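Local atomic coordinates of membrane-associated protein VP24 (PDB entry 4OR8), a protein that may act as a minor matrix protein of Marburg virus, with a role in nucleocapsid assembly and virion budding, and interacts with the viral nucleoprotein. Residues M178-V184 with T205-F211; F59-P64 with V242-H246; E138-L142 with L197-I202; F211-R217 with S232-V238. Numbering follows the deposited sequence.

Contact 1 (M178-V184 with T205-F211)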
# COMPACT_ATOMS: atom_id res chain seq x y z
N MET B 178 9.66 -9.42 2.75
CA MET B 178 8.86 -9.14 1.56
C MET B 178 8.94 -7.67 1.19
O MET B 178 8.82 -7.30 0.02
CB MET B 178 7.40 -9.52 1.79
CG MET B 178 7.13 -11.01 1.80
SD MET B 178 5.36 -11.31 1.95
CE MET B 178 4.76 -10.36 0.57
N PHE B 179 9.14 -6.82 2.19
CA PHE B 179 9.28 -5.39 1.96
C PHE B 179 10.68 -5.01 1.50
O PHE B 179 10.96 -3.84 1.21
CB PHE B 179 8.89 -4.60 3.21
CG PHE B 179 7.40 -4.50 3.40
CD1 PHE B 179 6.67 -3.54 2.72
CD2 PHE B 179 6.74 -5.36 4.25
CE1 PHE B 179 5.30 -3.45 2.89
CE2 PHE B 179 5.37 -5.27 4.43
CZ PHE B 179 4.65 -4.32 3.74
N THR B 180 11.57 -5.99 1.43
CA THR B 180 12.88 -5.75 0.84
C THR B 180 12.78 -5.84 -0.68
O THR B 180 13.66 -5.38 -1.40
CB THR B 180 13.96 -6.72 1.37
OG1 THR B 180 13.73 -8.03 0.86
CG2 THR B 180 13.94 -6.75 2.89
N LEU B 181 11.69 -6.44 -1.16
CA LEU B 181 11.43 -6.52 -2.60
C LEU B 181 11.16 -5.15 -3.19
O LEU B 181 10.47 -4.33 -2.59
CB LEU B 181 10.23 -7.43 -2.88
CG LEU B 181 10.36 -8.94 -2.71
CD1 LEU B 181 9.02 -9.62 -2.98
CD2 LEU B 181 11.44 -9.50 -3.62
N HIS B 182 11.69 -4.91 -4.38
CA HIS B 182 11.39 -3.69 -5.10
C HIS B 182 10.15 -3.89 -5.97
O HIS B 182 9.89 -4.99 -6.44
CB HIS B 182 12.57 -3.28 -5.99
CG HIS B 182 13.73 -2.72 -5.22
ND1 HIS B 182 14.11 -1.40 -5.32
CD2 HIS B 182 14.59 -3.30 -4.36
CE1 HIS B 182 15.15 -1.18 -4.54
NE2 HIS B 182 15.47 -2.32 -3.94
N VAL B 183 9.39 -2.82 -6.16
CA VAL B 183 8.30 -2.83 -7.12
C VAL B 183 8.92 -3.11 -8.49
O VAL B 183 10.10 -2.83 -8.70
CB VAL B 183 7.56 -1.47 -7.12
CG1 VAL B 183 6.35 -1.52 -8.02
CG2 VAL B 183 7.15 -1.12 -5.71
N VAL B 184 8.13 -3.67 -9.40
CA VAL B 184 8.62 -3.99 -10.74
C VAL B 184 9.32 -2.79 -11.36
O VAL B 184 8.82 -1.66 -11.32
CB VAL B 184 7.49 -4.50 -11.65
CG1 VAL B 184 6.96 -5.82 -11.14
CG2 VAL B 184 6.37 -3.48 -11.73
N THR B 205 4.74 -11.05 -6.29
CA THR B 205 5.39 -9.89 -6.90
C THR B 205 4.91 -8.59 -6.27
O THR B 205 3.71 -8.38 -6.07
CB THR B 205 5.11 -9.85 -8.41
OG1 THR B 205 5.55 -11.07 -9.01
CG2 THR B 205 5.83 -8.68 -9.06
N ARG B 206 5.84 -7.70 -5.95
CA ARG B 206 5.47 -6.40 -5.40
C ARG B 206 5.11 -5.40 -6.50
O ARG B 206 5.91 -5.14 -7.40
CB ARG B 206 6.59 -5.83 -4.52
CG ARG B 206 6.21 -4.52 -3.88
CD ARG B 206 7.27 -4.04 -2.90
NE ARG B 206 6.76 -2.93 -2.09
CZ ARG B 206 7.41 -2.41 -1.05
NH1 ARG B 206 8.59 -2.89 -0.69
NH2 ARG B 206 6.86 -1.41 -0.38
N VAL B 207 3.90 -4.87 -6.42
CA VAL B 207 3.47 -3.79 -7.30
C VAL B 207 3.24 -2.53 -6.46
O VAL B 207 3.44 -2.55 -5.25
CB VAL B 207 2.19 -4.17 -8.07
CG1 VAL B 207 2.51 -5.20 -9.13
CG2 VAL B 207 1.12 -4.69 -7.11
N ASN B 208 2.84 -1.45 -7.11
CA ASN B 208 2.58 -0.20 -6.39
C ASN B 208 1.46 -0.32 -5.37
O ASN B 208 1.47 0.36 -4.34
CB ASN B 208 2.27 0.93 -7.38
CG ASN B 208 3.49 1.36 -8.17
OD1 ASN B 208 4.61 1.33 -7.67
ND2 ASN B 208 3.26 1.76 -9.42
N MET B 209 0.49 -1.18 -5.66
CA MET B 209 -0.69 -1.31 -4.82
C MET B 209 -0.48 -2.29 -3.67
O MET B 209 -1.22 -2.28 -2.68
CB MET B 209 -1.90 -1.74 -5.65
CG MET B 209 -2.33 -0.70 -6.66
SD MET B 209 -3.87 -1.13 -7.49
CE MET B 209 -4.95 -1.40 -6.08
N GLY B 210 0.54 -3.12 -3.79
CA GLY B 210 0.82 -4.12 -2.78
C GLY B 210 1.50 -5.33 -3.38
O GLY B 210 2.40 -5.20 -4.20
N PHE B 211 1.06 -6.51 -2.98
CA PHE B 211 1.70 -7.74 -3.43
C PHE B 211 0.76 -8.59 -4.26
O PHE B 211 -0.29 -9.02 -3.78
CB PHE B 211 2.24 -8.52 -2.24
CG PHE B 211 3.26 -7.78 -1.44
CD1 PHE B 211 4.60 -7.80 -1.81
CD2 PHE B 211 2.90 -7.04 -0.33
CE1 PHE B 211 5.55 -7.11 -1.09
CE2 PHE B 211 3.84 -6.35 0.40
CZ PHE B 211 5.17 -6.38 0.02
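R206 reaches along the loop that follows helix 161-178 and donates a hydrogen bond from NH1 to the carbonyl O of L181 (3.0 Å); its NH2 forms a salt bridge with E240. A second link is weaker: V184 N donates to R206 O at 3.3 Å, and the same oxygen receives a CA-H...O contact from V183 CA, also 3.3 Å. The R206 side chain is extended, and one face of its guanidinium lies over F179 CD1, 3.8 Å from NH2, at the edge of the phenyl ring. Beyond it, F211 turns its ring edge toward the face of F179, an edge-to-face pair with centroids 5.4 Å apart and planes at 86°. M178 covers one face of F211 in a CH-pi contact, its CE 3.6 Å from the ring centroid. Further along, V183 CG1 packs 3.4 Å from N208 OD1, and V184 CG1 meets T205 CG2 at 3.7 Å. R206 thus supplies the polar link, its charge met by carbonyl and carboxylate; M178, F179 and F211 supply much packing.

Contact 2 (F59-P64 with V242-H246)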
# COMPACT_ATOMS: atom_id res chain seq x y z
N PHE B 59 -2.26 -12.78 15.22
CA PHE B 59 -2.35 -11.75 14.20
C PHE B 59 -3.80 -11.38 13.97
O PHE B 59 -4.67 -12.25 13.90
CB PHE B 59 -1.76 -12.23 12.87
CG PHE B 59 -0.27 -12.42 12.88
CD1 PHE B 59 0.58 -11.35 12.65
CD2 PHE B 59 0.28 -13.67 13.09
CE1 PHE B 59 1.95 -11.52 12.64
CE2 PHE B 59 1.65 -13.85 13.08
CZ PHE B 59 2.49 -12.77 12.86
N VAL B 60 -4.06 -10.08 13.84
CA VAL B 60 -5.35 -9.62 13.36
C VAL B 60 -5.16 -8.90 12.03
O VAL B 60 -4.62 -7.80 11.99
CB VAL B 60 -6.03 -8.66 14.37
CG1 VAL B 60 -7.39 -8.22 13.84
CG2 VAL B 60 -6.17 -9.32 15.73
N PHE B 61 -5.58 -9.54 10.95
CA PHE B 61 -5.40 -8.96 9.63
C PHE B 61 -6.59 -8.09 9.22
O PHE B 61 -7.74 -8.48 9.37
CB PHE B 61 -5.17 -10.06 8.59
CG PHE B 61 -3.89 -10.81 8.78
CD1 PHE B 61 -2.67 -10.22 8.51
CD2 PHE B 61 -3.90 -12.13 9.22
CE1 PHE B 61 -1.49 -10.91 8.68
CE2 PHE B 61 -2.72 -12.83 9.40
CZ PHE B 61 -1.51 -12.22 9.13
N HIS B 62 -6.29 -6.90 8.71
CA HIS B 62 -7.32 -6.00 8.19
C HIS B 62 -7.25 -5.94 6.67
O HIS B 62 -6.38 -5.28 6.11
CB HIS B 62 -7.15 -4.61 8.78
CG HIS B 62 -7.22 -4.57 10.27
ND1 HIS B 62 -6.14 -4.90 11.07
CD2 HIS B 62 -8.23 -4.25 11.11
CE1 HIS B 62 -6.49 -4.78 12.34
NE2 HIS B 62 -7.75 -4.39 12.39
N ILE B 63 -8.17 -6.64 6.01
CA ILE B 63 -8.16 -6.75 4.55
C ILE B 63 -9.17 -5.82 3.91
O ILE B 63 -10.38 -5.96 4.12
CB ILE B 63 -8.51 -8.18 4.09
CG1 ILE B 63 -7.82 -9.22 4.98
CG2 ILE B 63 -8.15 -8.37 2.62
CD1 ILE B 63 -6.33 -9.09 5.01
N PRO B 64 -8.69 -4.86 3.10
CA PRO B 64 -9.52 -3.92 2.35
C PRO B 64 -10.09 -4.51 1.06
O PRO B 64 -9.58 -5.51 0.55
CB PRO B 64 -8.54 -2.79 1.99
CG PRO B 64 -7.31 -3.04 2.81
CD PRO B 64 -7.26 -4.51 3.02
N VAL B 242 -1.96 -4.42 4.76
CA VAL B 242 -2.25 -5.70 5.39
C VAL B 242 -1.01 -6.30 6.06
O VAL B 242 -1.07 -6.80 7.18
CB VAL B 242 -2.79 -6.72 4.37
CG1 VAL B 242 -2.90 -8.10 4.99
CG2 VAL B 242 -4.13 -6.26 3.82
N LEU B 243 0.12 -6.23 5.35
CA LEU B 243 1.36 -6.82 5.83
C LEU B 243 2.24 -5.83 6.59
O LEU B 243 3.01 -6.22 7.46
CB LEU B 243 2.13 -7.44 4.67
CG LEU B 243 1.33 -8.41 3.80
CD1 LEU B 243 2.16 -8.92 2.64
CD2 LEU B 243 0.82 -9.57 4.64
N ARG B 244 2.12 -4.55 6.25
CA ARG B 244 2.95 -3.53 6.88
C ARG B 244 2.62 -3.38 8.36
O ARG B 244 3.47 -3.04 9.18
CB ARG B 244 2.80 -2.19 6.16
CG ARG B 244 3.72 -1.11 6.69
CD ARG B 244 3.64 0.14 5.85
NE ARG B 244 4.15 -0.07 4.49
CZ ARG B 244 5.44 -0.16 4.18
NH1 ARG B 244 6.36 -0.08 5.13
NH2 ARG B 244 5.81 -0.34 2.92
N GLU B 245 1.36 -3.65 8.70
CA GLU B 245 0.91 -3.64 10.08
C GLU B 245 1.65 -4.68 10.92
O GLU B 245 1.79 -4.53 12.13
CB GLU B 245 -0.60 -3.90 10.12
CG GLU B 245 -1.21 -3.90 11.52
CD GLU B 245 -2.71 -4.06 11.49
OE1 GLU B 245 -3.31 -3.97 10.39
OE2 GLU B 245 -3.31 -4.29 12.57
N HIS B 246 2.14 -5.73 10.26
CA HIS B 246 2.78 -6.84 10.97
C HIS B 246 4.18 -7.16 10.45
O HIS B 246 4.58 -8.32 10.42
CB HIS B 246 1.91 -8.10 10.88
CG HIS B 246 0.49 -7.87 11.30
ND1 HIS B 246 0.12 -7.73 12.62
CD2 HIS B 246 -0.64 -7.77 10.57
CE1 HIS B 246 -1.19 -7.55 12.68
NE2 HIS B 246 -1.68 -7.57 11.45
O HOH W 1 -3.44 -6.35 9.03
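The imidazole of H246 presents one face to the ring edge of F59, an edge-to-face pair with centroids 5.3 Å apart and planes at 83°. F61 approaches the same imidazole obliquely, its CE1 3.8 Å from H246 CD2, so that the three rings make an aromatic cluster. H246 is also held in its own plane: NE2 donates to V60 O at 3.0 Å, which ties the end of the 242-246 segment to the backbone of the strand. A weak hydrogen bond from H62 ND1 to E245 OE1 (3.1 Å) adds a second polar link. A bound water lies between the segments; it accepts from H62 N (2.9 Å) and is a weak second acceptor, 3.2 Å from H246 NE2, for the hydrogen directed mainly to V60 O, with V242 O at 3.0 Å and E245 OE1 at 2.7 Å from the water oxygen. The other end of the contact is apolar, where V242 CG1 meets I63 CD1 at 3.6 Å and V242 CG2 meets P64 CD at 3.7 Å. The H62 ring also meets W83 of the second subunit. Within this chain, strand 59-64 is an outermost strand of a three-stranded antiparallel sheet and pairs with strand 51-56; F61 and I63 also pack on helix 104-115, F59 touches helix 161-178, and helix 240-244 meets this strand through V242.

Contact 3 (E138-L142 with L197-I202)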
# COMPACT_ATOMS: atom_id res chain seq x y z
N GLU B 138 0.09 -26.76 4.45
CA GLU B 138 -0.70 -27.41 3.41
C GLU B 138 -2.16 -27.01 3.51
O GLU B 138 -2.83 -26.81 2.50
CB GLU B 138 -0.56 -28.94 3.48
CG GLU B 138 0.75 -29.47 2.95
CD GLU B 138 0.82 -30.99 2.96
OE1 GLU B 138 -0.04 -31.63 3.59
OE2 GLU B 138 1.75 -31.54 2.33
N TRP B 139 -2.65 -26.90 4.74
CA TRP B 139 -4.03 -26.50 5.00
C TRP B 139 -4.31 -25.09 4.49
O TRP B 139 -5.39 -24.82 3.95
CB TRP B 139 -4.33 -26.61 6.49
CG TRP B 139 -5.55 -25.85 6.92
CD1 TRP B 139 -6.83 -26.06 6.50
CD2 TRP B 139 -5.60 -24.77 7.86
NE1 TRP B 139 -7.68 -25.17 7.11
CE2 TRP B 139 -6.95 -24.37 7.95
CE3 TRP B 139 -4.64 -24.10 8.62
CZ2 TRP B 139 -7.36 -23.33 8.78
CZ3 TRP B 139 -5.05 -23.07 9.45
CH2 TRP B 139 -6.40 -22.69 9.52
N LEU B 140 -3.35 -24.20 4.65
CA LEU B 140 -3.52 -22.82 4.21
C LEU B 140 -3.44 -22.69 2.69
O LEU B 140 -4.15 -21.88 2.09
CB LEU B 140 -2.50 -21.91 4.88
CG LEU B 140 -2.67 -21.72 6.39
CD1 LEU B 140 -1.42 -21.12 7.00
CD2 LEU B 140 -3.88 -20.84 6.67
N LEU B 141 -2.59 -23.49 2.07
CA LEU B 141 -2.38 -23.40 0.63
C LEU B 141 -3.45 -24.12 -0.19
O LEU B 141 -3.84 -23.65 -1.26
CB LEU B 141 -0.99 -23.94 0.25
CG LEU B 141 0.22 -23.13 0.71
CD1 LEU B 141 1.50 -23.89 0.43
CD2 LEU B 141 0.24 -21.78 0.02
N LEU B 142 -3.92 -25.26 0.31
CA LEU B 142 -4.81 -26.11 -0.48
C LEU B 142 -6.28 -26.01 -0.09
O LEU B 142 -7.16 -26.38 -0.87
CB LEU B 142 -4.35 -27.57 -0.39
CG LEU B 142 -2.93 -27.87 -0.88
CD1 LEU B 142 -2.60 -29.34 -0.69
CD2 LEU B 142 -2.78 -27.48 -2.34
N LEU B 197 5.47 -25.44 -3.89
CA LEU B 197 4.97 -26.07 -2.67
C LEU B 197 3.79 -26.98 -2.98
O LEU B 197 2.79 -26.54 -3.55
CB LEU B 197 4.56 -25.00 -1.65
CG LEU B 197 5.67 -24.22 -0.94
CD1 LEU B 197 5.09 -23.13 -0.04
CD2 LEU B 197 6.57 -25.15 -0.15
N THR B 198 3.92 -28.25 -2.59
CA THR B 198 2.88 -29.26 -2.78
C THR B 198 2.29 -29.31 -4.19
O THR B 198 1.08 -29.44 -4.36
CB THR B 198 1.74 -29.11 -1.75
OG1 THR B 198 1.02 -27.89 -2.01
CG2 THR B 198 2.29 -29.08 -0.34
N GLY B 199 3.15 -29.21 -5.19
CA GLY B 199 2.73 -29.37 -6.57
C GLY B 199 2.05 -28.16 -7.19
O GLY B 199 1.18 -28.31 -8.05
N GLN B 200 2.42 -26.96 -6.75
CA GLN B 200 1.91 -25.75 -7.37
C GLN B 200 2.86 -24.56 -7.25
O GLN B 200 3.25 -24.16 -6.15
CB GLN B 200 0.51 -25.40 -6.85
CG GLN B 200 0.38 -25.29 -5.34
CD GLN B 200 -1.07 -25.13 -4.92
OE1 GLN B 200 -1.90 -26.00 -5.19
NE2 GLN B 200 -1.38 -24.02 -4.27
N GLN B 201 3.23 -24.00 -8.40
CA GLN B 201 4.17 -22.89 -8.46
C GLN B 201 3.54 -21.59 -7.95
O GLN B 201 2.56 -21.11 -8.51
CB GLN B 201 4.68 -22.69 -9.88
CG GLN B 201 5.93 -21.84 -9.96
CD GLN B 201 6.29 -21.46 -11.39
OE1 GLN B 201 5.42 -21.09 -12.18
NE2 GLN B 201 7.57 -21.55 -11.72
N ILE B 202 4.12 -21.03 -6.90
CA ILE B 202 3.60 -19.80 -6.32
C ILE B 202 4.57 -18.64 -6.53
O ILE B 202 5.76 -18.76 -6.26
CB ILE B 202 3.33 -19.96 -4.81
CG1 ILE B 202 2.39 -21.14 -4.57
CG2 ILE B 202 2.76 -18.69 -4.22
CD1 ILE B 202 2.10 -21.41 -3.11
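This is a largely apolar helix-to-turn contact with polar side chains at its margin, in which the last turn of helix 127-142 packs against the tight connection between strands 192-196 and 201-206. No hydrogen bond crosses it, and the two segments bury 306 Å² between them. L141 contributes most from the helix, pointing at the other segment: its CD1 touches L197 CD1 and its CD2 touches I202 CD1, both at 3.7 Å. The leucine therefore bridges two residues on either side of the turn, while I110 of helix 104-115 packs against it as well. The connection is that of a beta hairpin, since its two strands are antiparallel neighbours in the mixed sheet. L197 and Q200 are joined across the reversal by weak backbone hydrogen bonds in both directions (L197 N to Q200 O 3.4 Å, Q200 N to L197 O 3.2 Å), and T198 and G199 at its tip both have positive phi. T198 OG1 donates to L197 O at 2.7 Å, turning its hydroxyl back onto the hairpin backbone and leaving CG2 to meet E138 CG at 3.7 Å. Nearer the C-terminal end of the helix, L142 CD2 lies 3.3 Å from Q200 OE1 and 3.8 Å from T198 OG1. Q200 also packs on V215 and R217 of strand 210-221, whereas I202 continues the apolar surface toward V114 of helix 104-115.

Contact 4 (F211-R217 with S232-V238)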
# COMPACT_ATOMS: atom_id res chain seq x y z
N PHE B 211 1.06 -6.51 -2.98
CA PHE B 211 1.70 -7.74 -3.43
C PHE B 211 0.76 -8.59 -4.26
O PHE B 211 -0.29 -9.02 -3.78
CB PHE B 211 2.24 -8.52 -2.24
CG PHE B 211 3.26 -7.78 -1.44
CD1 PHE B 211 4.60 -7.80 -1.81
CD2 PHE B 211 2.90 -7.04 -0.33
CE1 PHE B 211 5.55 -7.11 -1.09
CE2 PHE B 211 3.84 -6.35 0.40
CZ PHE B 211 5.17 -6.38 0.02
N LEU B 212 1.13 -8.83 -5.50
CA LEU B 212 0.36 -9.68 -6.39
C LEU B 212 0.72 -11.13 -6.10
O LEU B 212 1.86 -11.54 -6.29
CB LEU B 212 0.66 -9.34 -7.85
CG LEU B 212 -0.41 -9.66 -8.89
CD1 LEU B 212 -1.73 -8.96 -8.55
CD2 LEU B 212 0.06 -9.25 -10.27
N VAL B 213 -0.25 -11.90 -5.62
CA VAL B 213 -0.02 -13.30 -5.30
C VAL B 213 -0.59 -14.20 -6.39
O VAL B 213 -1.80 -14.23 -6.62
CB VAL B 213 -0.65 -13.68 -3.95
CG1 VAL B 213 -0.49 -15.17 -3.69
CG2 VAL B 213 -0.02 -12.87 -2.83
N GLU B 214 0.30 -14.93 -7.06
CA GLU B 214 -0.07 -15.74 -8.22
C GLU B 214 0.23 -17.22 -8.00
O GLU B 214 1.32 -17.57 -7.55
CB GLU B 214 0.67 -15.22 -9.45
CG GLU B 214 0.76 -16.21 -10.59
CD GLU B 214 1.69 -15.74 -11.69
OE1 GLU B 214 2.29 -14.66 -11.53
OE2 GLU B 214 1.82 -16.46 -12.70
N VAL B 215 -0.73 -18.08 -8.31
CA VAL B 215 -0.54 -19.52 -8.17
C VAL B 215 -0.84 -20.29 -9.45
O VAL B 215 -1.93 -20.18 -10.01
CB VAL B 215 -1.41 -20.10 -7.04
CG1 VAL B 215 -1.21 -21.60 -6.92
CG2 VAL B 215 -1.11 -19.41 -5.72
N ARG B 216 0.14 -21.07 -9.91
CA ARG B 216 -0.07 -21.95 -11.06
C ARG B 216 -0.15 -23.39 -10.59
O ARG B 216 0.85 -23.97 -10.15
CB ARG B 216 1.05 -21.78 -12.08
CG ARG B 216 1.18 -20.36 -12.63
CD ARG B 216 2.39 -20.23 -13.54
NE ARG B 216 2.54 -18.88 -14.08
CZ ARG B 216 3.52 -18.51 -14.89
NH1 ARG B 216 4.44 -19.39 -15.28
NH2 ARG B 216 3.58 -17.26 -15.33
N ARG B 217 -1.34 -23.97 -10.66
CA ARG B 217 -1.57 -25.31 -10.14
C ARG B 217 -2.15 -26.25 -11.19
O ARG B 217 -2.31 -25.88 -12.36
CB ARG B 217 -2.52 -25.25 -8.94
CG ARG B 217 -3.90 -24.72 -9.28
CD ARG B 217 -4.89 -25.01 -8.16
NE ARG B 217 -4.62 -24.23 -6.96
CZ ARG B 217 -5.38 -23.23 -6.53
NH1 ARG B 217 -6.48 -22.89 -7.21
NH2 ARG B 217 -5.07 -22.57 -5.42
N SER B 232 -4.08 -24.75 -14.25
CA SER B 232 -4.95 -23.72 -13.72
C SER B 232 -4.14 -22.55 -13.15
O SER B 232 -3.07 -22.74 -12.58
CB SER B 232 -5.86 -24.30 -12.64
OG SER B 232 -6.58 -23.28 -11.97
N VAL B 233 -4.66 -21.34 -13.33
CA VAL B 233 -3.98 -20.14 -12.84
C VAL B 233 -4.93 -19.23 -12.07
O VAL B 233 -5.94 -18.79 -12.59
CB VAL B 233 -3.34 -19.34 -13.99
CG1 VAL B 233 -2.83 -18.00 -13.49
CG2 VAL B 233 -2.22 -20.14 -14.64
N VAL B 234 -4.59 -18.97 -10.81
CA VAL B 234 -5.35 -18.03 -10.00
C VAL B 234 -4.42 -16.94 -9.51
O VAL B 234 -3.21 -17.14 -9.42
CB VAL B 234 -6.03 -18.70 -8.79
CG1 VAL B 234 -7.02 -19.75 -9.25
CG2 VAL B 234 -4.99 -19.31 -7.86
N PHE B 235 -4.98 -15.78 -9.19
CA PHE B 235 -4.19 -14.69 -8.64
C PHE B 235 -5.05 -13.69 -7.89
O PHE B 235 -6.22 -13.50 -8.19
CB PHE B 235 -3.38 -13.99 -9.74
CG PHE B 235 -4.21 -13.19 -10.70
CD1 PHE B 235 -4.85 -13.80 -11.76
CD2 PHE B 235 -4.35 -11.82 -10.54
CE1 PHE B 235 -5.61 -13.07 -12.65
CE2 PHE B 235 -5.12 -11.08 -11.43
CZ PHE B 235 -5.74 -11.70 -12.48
N GLY B 236 -4.44 -13.05 -6.89
CA GLY B 236 -5.12 -12.02 -6.12
C GLY B 236 -4.14 -10.94 -5.72
O GLY B 236 -2.95 -11.04 -6.00
N LEU B 237 -4.64 -9.90 -5.07
CA LEU B 237 -3.81 -8.77 -4.68
C LEU B 237 -3.94 -8.48 -3.20
O LEU B 237 -5.03 -8.15 -2.72
CB LEU B 237 -4.19 -7.53 -5.49
CG LEU B 237 -3.42 -6.25 -5.20
CD1 LEU B 237 -1.94 -6.43 -5.51
CD2 LEU B 237 -3.99 -5.09 -6.00
N VAL B 238 -2.84 -8.62 -2.46
CA VAL B 238 -2.83 -8.27 -1.05
C VAL B 238 -2.29 -6.85 -0.88
O VAL B 238 -1.15 -6.57 -1.25
CB VAL B 238 -2.01 -9.25 -0.21
CG1 VAL B 238 -1.96 -8.79 1.24
CG2 VAL B 238 -2.59 -10.65 -0.29
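Within these segments the pairing begins at S232, with two backbone hydrogen bonds to R217, S232 N to R217 O (2.8 Å) and R217 N to S232 O (2.9 Å). V233 follows in a non-hydrogen-bonded pair with R216, its CG2 4.0 Å from R216 CG; on that face R216 NE makes a salt bridge with E214 OE2 (2.9 Å), while E214 OE1 is hydrogen-bonded to Y22 OH of the second subunit. V234 forms both backbone hydrogen bonds with V215 and packs its CG2 3.8 Å from V215 CB, under the guanidinium face of R217. F235 lies opposite E214, its CA contacting V213 O at 3.2 Å. G236 is hydrogen-bonded to V213 in both directions at 2.9 Å, N to O each way. L237 meets L212, CD1 to CD1 at 4.0 Å, and the series ends here at V238, F211 N donating to V238 O at 2.8 Å. The regular antiparallel register, with strand axes at 163°, is that of a long beta hairpin. Strand 201-206 flanks it beside 210-221 and strand 100-101 beside 228-239; V213, V215 and V238 face helix 104-115, whereas L212, V233 and F235 pack on L93 of helix 91-94.

In the fold
Contacts 1, 3 and 4 converge on the mixed sheet. Contact 3 sits at the start of strand 201-206 and contact 1 at its end, their centres about 21 Å apart; contact 4, centred about 12 Å from contact 3 and about 14 Å from contact 1, pairs the next two strands and shares F211 with contact 1. Along the chain the segments of contacts 1 and 3 alternate, both closing before contact 4 opens; contact 2 joins the separate three-stranded sheet to helix 240-244 and encloses all three, bringing distant segments together. L243 links contacts 1, 2 and 4, all reaching the second subunit; the centres of contacts 2 and 3 lie about 22 Å apart, nearest atoms about 9 Å.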